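Local coordinates for putative exported protein (Bordetella pertussis, PDB 2DVZ), which binds glutamate and probably serves as the periplasmic solute receptor of a tripartite tricarboxylate transporter-type uptake system, at residues P17-I21 and L48-M52; Q107-N111 and P288-E294. One frame throughout, in Å; residues are numbered along the deposited sequence.

Contact 1. Residues P17-I21 and L48-M52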
ATOM      1  N   PRO A  17     -17.729 -12.120  17.724  1.00 21.74           N
ATOM      2  CA  PRO A  17     -18.640 -11.153  17.109  1.00 21.05           C
ATOM      3  C   PRO A  17     -20.060 -11.733  17.034  1.00 20.54           C
ATOM      4  O   PRO A  17     -20.198 -12.916  16.790  1.00 20.20           O
ATOM      5  CB  PRO A  17     -18.050 -10.955  15.711  1.00 20.78           C
ATOM      6  CG  PRO A  17     -17.118 -12.193  15.474  1.00 21.37           C
ATOM      7  CD  PRO A  17     -17.185 -13.048  16.723  1.00 21.48           C
ATOM      8  N   SER A  18     -21.088 -10.894  17.219  1.00 20.17           N
ATOM      9  CA  SER A  18     -22.482 -11.338  17.281  1.00 19.95           C
ATOM     10  C   SER A  18     -23.244 -10.774  16.090  1.00 20.01           C
ATOM     11  O   SER A  18     -24.395 -11.163  15.791  1.00 20.89           O
ATOM     12  CB  SER A  18     -23.111 -10.932  18.632  1.00 20.04           C
ATOM     13  OG  SER A  18     -23.086  -9.514  18.824  1.00 19.73           O
ATOM     14  N   LYS A  19     -22.560  -9.893  15.367  1.00 19.66           N
ATOM     15  CA  LYS A  19     -23.083  -9.286  14.156  1.00 18.67           C
ATOM     16  C   LYS A  19     -21.930  -8.988  13.133  1.00 18.52           C
ATOM     17  O   LYS A  19     -20.751  -9.184  13.438  1.00 17.89           O
ATOM     18  CB  LYS A  19     -23.833  -8.010  14.551  1.00 18.70           C
ATOM     19  CG  LYS A  19     -22.944  -6.925  15.073  1.00 18.44           C
ATOM     20  CD  LYS A  19     -23.701  -5.756  15.617  1.00 18.44           C
ATOM     21  CE  LYS A  19     -22.736  -4.668  15.952  1.00 19.19           C
ATOM     22  NZ  LYS A  19     -23.255  -3.595  16.846  1.00 21.03           N
ATOM     23  N   ALA A  20     -22.301  -8.518  11.940  1.00 18.07           N
ATOM     24  CA  ALA A  20     -21.370  -8.055  10.905  1.00 17.51           C
ATOM     25  C   ALA A  20     -20.342  -7.042  11.393  1.00 17.26           C
ATOM     26  O   ALA A  20     -20.642  -6.146  12.203  1.00 17.07           O
ATOM     27  CB  ALA A  20     -22.131  -7.458   9.702  1.00 17.14           C
ATOM     28  N   ILE A  21     -19.130  -7.190  10.852  1.00 16.11           N
ATOM     29  CA  ILE A  21     -18.028  -6.277  11.121  1.00 14.73           C
ATOM     30  C   ILE A  21     -17.778  -5.462   9.851  1.00 14.61           C
ATOM     31  O   ILE A  21     -17.664  -6.026   8.772  1.00 14.05           O
ATOM     32  CB  ILE A  21     -16.754  -7.051  11.509  1.00 14.36           C
ATOM     33  CG1 ILE A  21     -16.999  -7.921  12.739  1.00 13.11           C
ATOM     34  CG2 ILE A  21     -15.590  -6.113  11.717  1.00 13.37           C
ATOM     35  CD1 ILE A  21     -16.299  -9.234  12.683  1.00 13.43           C
ATOM     36  N   LEU A  48     -14.690 -16.499  11.634  1.00 22.18           N
ATOM     37  CA  LEU A  48     -15.365 -15.734  12.686  1.00 21.30           C
ATOM     38  C   LEU A  48     -16.872 -16.033  12.800  1.00 21.09           C
ATOM     39  O   LEU A  48     -17.478 -15.770  13.840  1.00 21.73           O
ATOM     40  CB  LEU A  48     -15.104 -14.219  12.539  1.00 20.80           C
ATOM     41  CG  LEU A  48     -13.682 -13.705  12.853  1.00 18.81           C
ATOM     42  CD1 LEU A  48     -13.433 -12.250  12.348  1.00 17.24           C
ATOM     43  CD2 LEU A  48     -13.388 -13.845  14.318  1.00 17.30           C
ATOM     44  N   GLY A  49     -17.456 -16.582  11.746  1.00 20.74           N
ATOM     45  CA  GLY A  49     -18.886 -16.892  11.710  1.00 20.89           C
ATOM     46  C   GLY A  49     -19.772 -15.649  11.653  1.00 20.79           C
ATOM     47  O   GLY A  49     -20.969 -15.724  11.992  1.00 20.43           O
ATOM     48  N   GLN A  50     -19.175 -14.522  11.215  1.00 19.47           N
ATOM     49  CA  GLN A  50     -19.881 -13.283  10.913  1.00 18.74           C
ATOM     50  C   GLN A  50     -19.361 -12.662   9.626  1.00 19.08           C
ATOM     51  O   GLN A  50     -18.179 -12.744   9.335  1.00 18.64           O
ATOM     52  CB  GLN A  50     -19.772 -12.257  12.059  1.00 17.85           C
ATOM     53  CG  GLN A  50     -20.439 -12.655  13.360  1.00 15.67           C
ATOM     54  CD  GLN A  50     -21.934 -12.911  13.265  1.00 15.25           C
ATOM     55  OE1 GLN A  50     -22.638 -12.353  12.413  1.00 16.58           O
ATOM     56  NE2 GLN A  50     -22.434 -13.758  14.152  1.00 14.25           N
ATOM     57  N   PRO A  51     -20.250 -12.033   8.838  1.00 19.82           N
ATOM     58  CA  PRO A  51     -19.698 -11.263   7.706  1.00 20.14           C
ATOM     59  C   PRO A  51     -18.778 -10.102   8.119  1.00 19.78           C
ATOM     60  O   PRO A  51     -18.986  -9.466   9.155  1.00 19.58           O
ATOM     61  CB  PRO A  51     -20.944 -10.706   7.002  1.00 20.11           C
ATOM     62  CG  PRO A  51     -22.034 -10.761   8.083  1.00 20.36           C
ATOM     63  CD  PRO A  51     -21.727 -11.990   8.872  1.00 19.55           C
HETATM   64  N   MSE A  52     -17.751  -9.890   7.304  1.00 19.59           N
HETATM   65  CA  MSE A  52     -16.894  -8.738   7.367  1.00 20.01           C
HETATM   66  C   MSE A  52     -17.107  -7.978   6.084  1.00 18.61           C
HETATM   67  O   MSE A  52     -16.786  -8.458   5.011  1.00 18.24           O
HETATM   68  CB  MSE A  52     -15.446  -9.169   7.488  1.00 19.81           C
HETATM   69  CG  MSE A  52     -15.136  -9.781   8.838  1.00 21.60           C
HETATM   70 SE   MSE A  52     -13.255 -10.146   8.966  1.00 25.16          SE
HETATM   71  CE  MSE A  52     -12.605  -8.600   9.984  1.00 22.49           C
TER
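The contact joins the entries to the two parallel strands of a beta-alpha-beta unit: strand 21-25, helix 32-48 and strand 52-56 follow one another along the chain, and the contact lies where both strands begin. I21 has the largest buried area. The nearly linear hydrogen bond from I21 N to P51 O (2.8 Å) is one of the two backbone links by which I21 straddles M52 (selenomethionine here); the other goes to V53. In this parallel bridge the CA atoms of I21 and M52 are 4.6 Å apart. Their side chains lie on the same face of the sheet, so I21 CD1 packs against M52 CG at 4.1 Å and, a step further, against L48 CD1 at 4.2 Å, where the helix ends. L48 in turn leans on helix 253-267, while L79 of strand 78-82 touches both I21 and M52.

Q50 comes next in buried area. Between it and L48 the chain leaves the helix at G49, whose phi is positive, and Q50 then turns its side chain into the bend made by 17-21. Its CG lies 3.4 Å from P17 O and 3.5 Å from K19 O. P17, which follows a cis peptide bond, adds its ring: its CB is 3.8 Å from Q50 CG and its CG 4.1 Å from L48 CB.

Contact 2. Residues Q107-N111 and P288-E294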
ATOM      1  N   GLN A 107      -5.804   0.873  17.791  1.00 15.30           N
ATOM      2  CA  GLN A 107      -5.276  -0.367  18.331  1.00 14.57           C
ATOM      3  C   GLN A 107      -4.905  -1.270  17.130  1.00 14.64           C
ATOM      4  O   GLN A 107      -5.781  -1.695  16.366  1.00 14.11           O
ATOM      5  CB  GLN A 107      -6.298  -1.051  19.300  1.00 14.08           C
ATOM      6  CG  GLN A 107      -5.964  -2.503  19.706  1.00 13.38           C
ATOM      7  CD  GLN A 107      -4.651  -2.597  20.452  1.00 12.47           C
ATOM      8  OE1 GLN A 107      -4.491  -1.962  21.446  1.00 14.71           O
ATOM      9  NE2 GLN A 107      -3.694  -3.348  19.935  1.00 12.39           N
ATOM     10  N   PRO A 108      -3.598  -1.578  16.969  1.00 14.86           N
ATOM     11  CA  PRO A 108      -3.215  -2.586  15.955  1.00 14.92           C
ATOM     12  C   PRO A 108      -3.678  -4.008  16.267  1.00 15.20           C
ATOM     13  O   PRO A 108      -3.658  -4.432  17.414  1.00 14.44           O
ATOM     14  CB  PRO A 108      -1.691  -2.546  15.958  1.00 15.10           C
ATOM     15  CG  PRO A 108      -1.355  -1.218  16.576  1.00 15.65           C
ATOM     16  CD  PRO A 108      -2.425  -1.019  17.639  1.00 13.91           C
ATOM     17  N   VAL A 109      -4.098  -4.736  15.227  1.00 15.09           N
ATOM     18  CA  VAL A 109      -4.489  -6.110  15.396  1.00 14.52           C
ATOM     19  C   VAL A 109      -3.372  -7.028  14.859  1.00 14.98           C
ATOM     20  O   VAL A 109      -2.849  -7.876  15.594  1.00 15.28           O
ATOM     21  CB  VAL A 109      -5.843  -6.376  14.706  1.00 13.93           C
ATOM     22  CG1 VAL A 109      -6.183  -7.850  14.771  1.00 12.16           C
ATOM     23  CG2 VAL A 109      -6.957  -5.495  15.370  1.00 12.88           C
ATOM     24  N   THR A 110      -3.026  -6.837  13.582  1.00 14.25           N
ATOM     25  CA  THR A 110      -2.051  -7.667  12.873  1.00 13.94           C
ATOM     26  C   THR A 110      -1.726  -7.121  11.479  1.00 13.67           C
ATOM     27  O   THR A 110      -2.574  -6.517  10.790  1.00 13.12           O
ATOM     28  CB  THR A 110      -2.508  -9.152  12.763  1.00 14.20           C
ATOM     29  OG1 THR A 110      -1.375  -9.993  12.505  1.00 13.48           O
ATOM     30  CG2 THR A 110      -3.567  -9.328  11.677  1.00 12.95           C
ATOM     31  N   ASN A 111      -0.473  -7.325  11.095  1.00 13.32           N
ATOM     32  CA  ASN A 111      -0.031  -7.153   9.732  1.00 13.14           C
ATOM     33  C   ASN A 111      -0.441  -8.389   8.943  1.00 13.01           C
ATOM     34  O   ASN A 111       0.016  -9.495   9.223  1.00 13.08           O
ATOM     35  CB  ASN A 111       1.484  -6.926   9.735  1.00 13.33           C
ATOM     36  CG  ASN A 111       2.080  -6.738   8.353  1.00 13.17           C
ATOM     37  OD1 ASN A 111       1.427  -6.920   7.321  1.00 14.20           O
ATOM     38  ND2 ASN A 111       3.340  -6.353   8.331  1.00 13.85           N
ATOM     39  N   PRO A 288      -0.019  -7.876  17.546  1.00 16.83           N
ATOM     40  CA  PRO A 288      -0.327  -6.444  17.645  1.00 16.15           C
ATOM     41  C   PRO A 288       0.927  -5.593  17.877  1.00 15.71           C
ATOM     42  O   PRO A 288       1.096  -4.596  17.195  1.00 15.88           O
ATOM     43  CB  PRO A 288      -1.285  -6.380  18.841  1.00 15.41           C
ATOM     44  CG  PRO A 288      -1.974  -7.693  18.809  1.00 15.41           C
ATOM     45  CD  PRO A 288      -0.976  -8.691  18.328  1.00 16.00           C
ATOM     46  N   GLU A 289       1.789  -6.002  18.811  1.00 15.52           N
ATOM     47  CA  GLU A 289       3.000  -5.264  19.166  1.00 16.10           C
ATOM     48  C   GLU A 289       4.041  -5.241  18.046  1.00 16.30           C
ATOM     49  O   GLU A 289       4.779  -4.242  17.859  1.00 16.51           O
ATOM     50  CB  GLU A 289       3.672  -5.835  20.434  1.00 15.80           C
ATOM     51  CG  GLU A 289       2.805  -5.893  21.650  1.00 18.16           C
ATOM     52  CD  GLU A 289       1.994  -7.183  21.747  1.00 19.96           C
ATOM     53  OE1 GLU A 289       1.737  -7.835  20.706  1.00 19.40           O
ATOM     54  OE2 GLU A 289       1.623  -7.560  22.881  1.00 21.35           O
ATOM     55  N   GLU A 290       4.140  -6.349  17.331  1.00 16.75           N
ATOM     56  CA  GLU A 290       5.102  -6.426  16.229  1.00 17.68           C
ATOM     57  C   GLU A 290       4.658  -5.477  15.120  1.00 16.99           C
ATOM     58  O   GLU A 290       5.491  -4.741  14.549  1.00 17.55           O
ATOM     59  CB  GLU A 290       5.265  -7.880  15.758  1.00 17.48           C
ATOM     60  CG  GLU A 290       6.152  -8.741  16.701  1.00 17.69           C
ATOM     61  CD  GLU A 290       6.015 -10.245  16.431  1.00 19.94           C
ATOM     62  OE1 GLU A 290       6.915 -11.026  16.818  1.00 24.24           O
ATOM     63  OE2 GLU A 290       5.008 -10.666  15.813  1.00 21.89           O
ATOM     64  N   PHE A 291       3.346  -5.454  14.859  1.00 16.08           N
ATOM     65  CA  PHE A 291       2.766  -4.521  13.893  1.00 15.96           C
ATOM     66  C   PHE A 291       2.955  -3.052  14.326  1.00 15.92           C
ATOM     67  O   PHE A 291       3.368  -2.210  13.515  1.00 15.62           O
ATOM     68  CB  PHE A 291       1.290  -4.869  13.635  1.00 15.55           C
ATOM     69  CG  PHE A 291       0.678  -4.151  12.441  1.00 15.69           C
ATOM     70  CD1 PHE A 291       1.464  -3.808  11.307  1.00 13.59           C
ATOM     71  CD2 PHE A 291      -0.704  -3.872  12.420  1.00 14.72           C
ATOM     72  CE1 PHE A 291       0.905  -3.169  10.208  1.00 13.23           C
ATOM     73  CE2 PHE A 291      -1.287  -3.235  11.317  1.00 15.56           C
ATOM     74  CZ  PHE A 291      -0.466  -2.877  10.194  1.00 15.06           C
ATOM     75  N   ALA A 292       2.697  -2.754  15.603  1.00 16.20           N
ATOM     76  CA  ALA A 292       2.875  -1.378  16.131  1.00 16.67           C
ATOM     77  C   ALA A 292       4.310  -0.904  15.923  1.00 17.45           C
ATOM     78  O   ALA A 292       4.562   0.281  15.666  1.00 17.57           O
ATOM     79  CB  ALA A 292       2.488  -1.297  17.626  1.00 16.01           C
ATOM     80  N   LYS A 293       5.247  -1.842  16.044  1.00 18.79           N
ATOM     81  CA  LYS A 293       6.667  -1.551  15.848  1.00 20.21           C
ATOM     82  C   LYS A 293       6.967  -1.234  14.352  1.00 18.97           C
ATOM     83  O   LYS A 293       7.706  -0.307  14.041  1.00 19.05           O
ATOM     84  CB  LYS A 293       7.532  -2.688  16.400  1.00 20.74           C
ATOM     85  CG  LYS A 293       9.020  -2.479  16.081  1.00 23.62           C
ATOM     86  CD  LYS A 293       9.971  -3.502  16.687  1.00 23.49           C
ATOM     87  CE  LYS A 293      11.427  -3.087  16.365  1.00 27.53           C
ATOM     88  NZ  LYS A 293      12.439  -4.140  16.795  1.00 31.91           N
ATOM     89  N   GLU A 294       6.362  -1.989  13.450  1.00 18.22           N
ATOM     90  CA  GLU A 294       6.401  -1.729  12.016  1.00 18.22           C
ATOM     91  C   GLU A 294       5.792  -0.385  11.674  1.00 18.17           C
ATOM     92  O   GLU A 294       6.388   0.385  10.918  1.00 17.61           O
ATOM     93  CB  GLU A 294       5.687  -2.858  11.244  1.00 18.48           C
ATOM     94  CG  GLU A 294       6.466  -4.191  11.347  1.00 18.49           C
ATOM     95  CD  GLU A 294       5.719  -5.391  10.850  1.00 19.26           C
ATOM     96  OE1 GLU A 294       4.464  -5.447  10.885  1.00 18.99           O
ATOM     97  OE2 GLU A 294       6.428  -6.317  10.423  1.00 23.29           O
TER
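Here the first turns of helix 288-307 pack across strand 106-121, with the two short axes almost perpendicular (91°) and 6.7 Å apart at closest approach. F291 gives the largest surface and points at the strand. Its CD2 lies 3.5 Å from T110 C and 3.9 Å from P108 CB, its CD1 3.5 Å from N111 CB, and the backbone N of N111 sits over one face of the ring. P108 CG touches A292 CB at 4.0 Å. W242, from strand 241-248, meets the F291 ring edge-to-face. P288, the first residue of the helix, packs against the backbone: its CG is 3.3 Å from V109 O and its CB 3.4 Å from P108 O. P108 O accepts a hydrogen bond from Q107 NE2 (2.7 Å). At V109 and T110 the strand carries a classic beta bulge, both residues facing L245 of strand 241-248, and their CA-to-CB bonds point away from the helix. N286, just ahead of the helix, ties the two elements together, hydrogen-bonding T110 OG1, N111 N and E294 OE1. The side chain of N111 is about 6 Å from that of the glutamate-binding Y243.

In the fold
Contact 1 closes before contact 2 opens: 17-21 and 48-52 are 27 positions apart at their closest ends, against 177 for 107-111 and 288-294. The centres of the two contacts are 22 Å apart, with about 8 Å between nearest atoms and no touch. The strands that contact 1 leads into share one mixed sheet with strand 106-121, linked through 78-82 and 241-248, and helix 253-267 reaches both contacts. Contact 1 joins two strand entries at the periphery, away from the glutamate site; contact 2 sets the last helix against the strand beside glutamate-binding Y243, with the side chain of F291 about 11 Å from the bound glutamate.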